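Local coordinates for protein carbonic anhydrase (Synechocystis sp., PDB 5SWC) that catalyses the reversible, zinc-dependent hydration of carbon dioxide to bicarbonate and supplies CO2 to RuBisCO inside the carboxysome, at residues F55-D60 with L76-N81. Numbering follows the deposited sequence.
Sequences FICCSD and LFVIRN. With ZN (zinc ion), chain G.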
loop_
_atom_site.group_PDB
_atom_site.type_symbol
_atom_site.label_atom_id
_atom_site.label_comp_id
_atom_site.label_asym_id
_atom_site.label_seq_id
_atom_site.Cartn_x
_atom_site.Cartn_y
_atom_site.Cartn_z
ATOM N N PHE A 55 -9.114 8.827 -24.684
ATOM C CA PHE A 55 -10.554 8.832 -24.374
ATOM C C PHE A 55 -10.784 7.890 -23.221
ATOM O O PHE A 55 -10.523 6.702 -23.311
ATOM C CB PHE A 55 -11.358 8.388 -25.634
ATOM C CG PHE A 55 -12.779 8.805 -25.648
ATOM C CD1 PHE A 55 -13.745 8.055 -25.002
ATOM C CD2 PHE A 55 -13.157 9.917 -26.349
ATOM C CE1 PHE A 55 -15.071 8.468 -25.026
ATOM C CE2 PHE A 55 -14.497 10.328 -26.370
ATOM C CZ PHE A 55 -15.422 9.574 -25.698
ATOM N N ILE A 56 -11.257 8.426 -22.100
ATOM C CA ILE A 56 -11.499 7.678 -20.876
ATOM C C ILE A 56 -12.987 7.545 -20.732
ATOM O O ILE A 56 -13.695 8.576 -20.699
ATOM C CB ILE A 56 -10.908 8.423 -19.656
ATOM C CG1 ILE A 56 -9.415 8.591 -19.799
ATOM C CG2 ILE A 56 -11.303 7.734 -18.356
ATOM C CD1 ILE A 56 -8.815 9.757 -19.028
ATOM N N CYS A 57 -13.517 6.333 -20.673
ATOM C CA CYS A 57 -14.948 6.184 -20.571
ATOM C C CYS A 57 -15.339 4.961 -19.774
ATOM O O CYS A 57 -14.481 4.214 -19.301
ATOM C CB CYS A 57 -15.555 6.177 -21.971
ATOM S SG CYS A 57 -15.289 4.731 -22.962
ATOM N N CYS A 58 -16.618 4.762 -19.568
ATOM C CA CYS A 58 -17.063 3.645 -18.766
ATOM C C CYS A 58 -17.034 2.343 -19.510
ATOM O O CYS A 58 -17.216 2.284 -20.727
ATOM C CB CYS A 58 -18.477 3.940 -18.236
ATOM S SG CYS A 58 -19.088 2.783 -16.948
ATOM N N SER A 59 -16.864 1.266 -18.766
ATOM C CA SER A 59 -16.968 -0.112 -19.281
ATOM C C SER A 59 -18.351 -0.487 -19.753
ATOM O O SER A 59 -18.528 -1.442 -20.490
ATOM C CB SER A 59 -16.541 -1.093 -18.202
ATOM O OG SER A 59 -15.196 -0.943 -17.835
ATOM N N ASP A 60 -19.355 0.286 -19.340
ATOM C CA ASP A 60 -20.761 0.059 -19.688
ATOM C C ASP A 60 -20.896 -0.316 -21.175
ATOM O O ASP A 60 -20.402 0.393 -22.064
ATOM C CB ASP A 60 -21.531 1.354 -19.378
ATOM C CG ASP A 60 -23.032 1.171 -19.438
ATOM O OD1 ASP A 60 -23.600 0.827 -20.490
ATOM O OD2 ASP A 60 -23.667 1.461 -18.397
ATOM N N LEU A 76 -8.358 6.803 -31.445
ATOM C CA LEU A 76 -8.637 6.944 -30.001
ATOM C C LEU A 76 -7.902 5.890 -29.223
ATOM O O LEU A 76 -8.119 4.685 -29.432
ATOM C CB LEU A 76 -10.132 6.770 -29.717
ATOM C CG LEU A 76 -11.104 7.705 -30.458
ATOM C CD1 LEU A 76 -12.510 7.471 -29.908
ATOM C CD2 LEU A 76 -10.720 9.159 -30.316
ATOM N N PHE A 77 -7.048 6.335 -28.307
ATOM C CA PHE A 77 -6.418 5.435 -27.319
ATOM C C PHE A 77 -7.374 5.448 -26.136
ATOM O O PHE A 77 -7.697 6.533 -25.636
ATOM C CB PHE A 77 -5.052 5.986 -26.953
ATOM C CG PHE A 77 -4.258 5.139 -26.010
ATOM C CD1 PHE A 77 -3.332 4.226 -26.475
ATOM C CD2 PHE A 77 -4.386 5.300 -24.631
ATOM C CE1 PHE A 77 -2.576 3.468 -25.578
ATOM C CE2 PHE A 77 -3.578 4.526 -23.734
ATOM C CZ PHE A 77 -2.706 3.657 -24.223
ATOM N N VAL A 78 -7.859 4.306 -25.689
ATOM C CA VAL A 78 -9.048 4.251 -24.842
ATOM C C VAL A 78 -8.766 3.553 -23.507
ATOM O O VAL A 78 -8.225 2.434 -23.483
ATOM C CB VAL A 78 -10.201 3.542 -25.547
ATOM C CG1 VAL A 78 -11.400 3.471 -24.650
ATOM C CG2 VAL A 78 -10.556 4.264 -26.853
ATOM N N ILE A 79 -9.149 4.178 -22.404
ATOM C CA ILE A 79 -9.184 3.587 -21.080
ATOM C C ILE A 79 -10.625 3.343 -20.718
ATOM O O ILE A 79 -11.428 4.273 -20.838
ATOM C CB ILE A 79 -8.543 4.537 -20.054
ATOM C CG1 ILE A 79 -7.035 4.692 -20.324
ATOM C CG2 ILE A 79 -8.848 4.105 -18.637
ATOM C CD1 ILE A 79 -6.361 5.764 -19.490
ATOM N N ARG A 80 -10.985 2.131 -20.288
ATOM C CA ARG A 80 -12.338 1.885 -19.814
ATOM C C ARG A 80 -12.361 1.140 -18.522
ATOM O O ARG A 80 -11.702 0.107 -18.381
ATOM C CB ARG A 80 -13.148 1.057 -20.840
ATOM C CG ARG A 80 -13.248 1.758 -22.178
ATOM C CD ARG A 80 -14.113 1.079 -23.215
ATOM N NE ARG A 80 -15.512 1.115 -22.822
ATOM C CZ ARG A 80 -16.516 0.644 -23.564
ATOM N NH1 ARG A 80 -16.313 0.147 -24.774
ATOM N NH2 ARG A 80 -17.737 0.660 -23.049
ATOM N N ASN A 81 -13.099 1.683 -17.563
ATOM C CA ASN A 81 -13.326 1.079 -16.257
ATOM C C ASN A 81 -14.725 1.410 -15.788
ATOM O O ASN A 81 -15.441 2.175 -16.478
ATOM C CB ASN A 81 -12.239 1.497 -15.253
ATOM C CG ASN A 81 -12.211 2.967 -15.019
ATOM O OD1 ASN A 81 -13.229 3.613 -14.941
ATOM N ND2 ASN A 81 -11.030 3.509 -14.894
HETATM ZN ZN ZN G . -21.123 3.660 -16.380
HETATM O O HOH W 1 -22.481 2.093 -16.158
#
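Arg80 leaves its strand with CG beside the backbone N (chi1 -59°) and then bends at chi3 (68°), which swings the guanidinium over to the carbonyl of Cys58. There NE and NH2 both donate to Cys58 O, a side-on grip on one atom. NH2, 2.9 Å from Cys58 O, lies in the carbonyl plane, while NE comes from above it. Asp60 O sits at the guanidinium edge too, but at too poor an angle to NH2 for a hydrogen bond. Alongside the aliphatic part of Arg80 stands Cys57, whose SG, set between backbone N and carbonyl carbon (chi1 72°), approaches CG of Arg80 at 3.7 Å.

The two strands themselves pair in parallel: Phe55 N bonds to Phe77 O at 2.9 Å, Ile79 N to Phe55 O, and Cys57 N nearly straight onto Ile79 O at 2.9 Å. The next rung, Asn81 N to Cys57 O, is weak at 3.4 Å. These are the two strands of a beta-alpha-beta unit, connected through helix 65-69, in the mixed sheet of the beta-class carbonic anhydrase fold; strand 111-117 flanks 53-58 on its other side. Ile56 and Ile79 lie side by side on one face, CG1 of Ile56 4.2 Å from CB of Ile79, whereas Phe55, Cys57, Val78 and Arg80 occupy the opposite face.

Just past the end of strand 53-58, Ser59 N donates to Asn81 O at 2.8 Å from well above the Asn81 carbonyl plane, and Ser59 OG bonds to Val78 O of the second subunit. Cys58 SG binds zinc at 2.3 Å, joined by His117, Cys120 and a water that donates to Asp60 OD2. That carboxylate oxygen is also salt-bridged to Arg62, and the backbone N of Asp60 donates to the zinc-bound sulfur of Cys58.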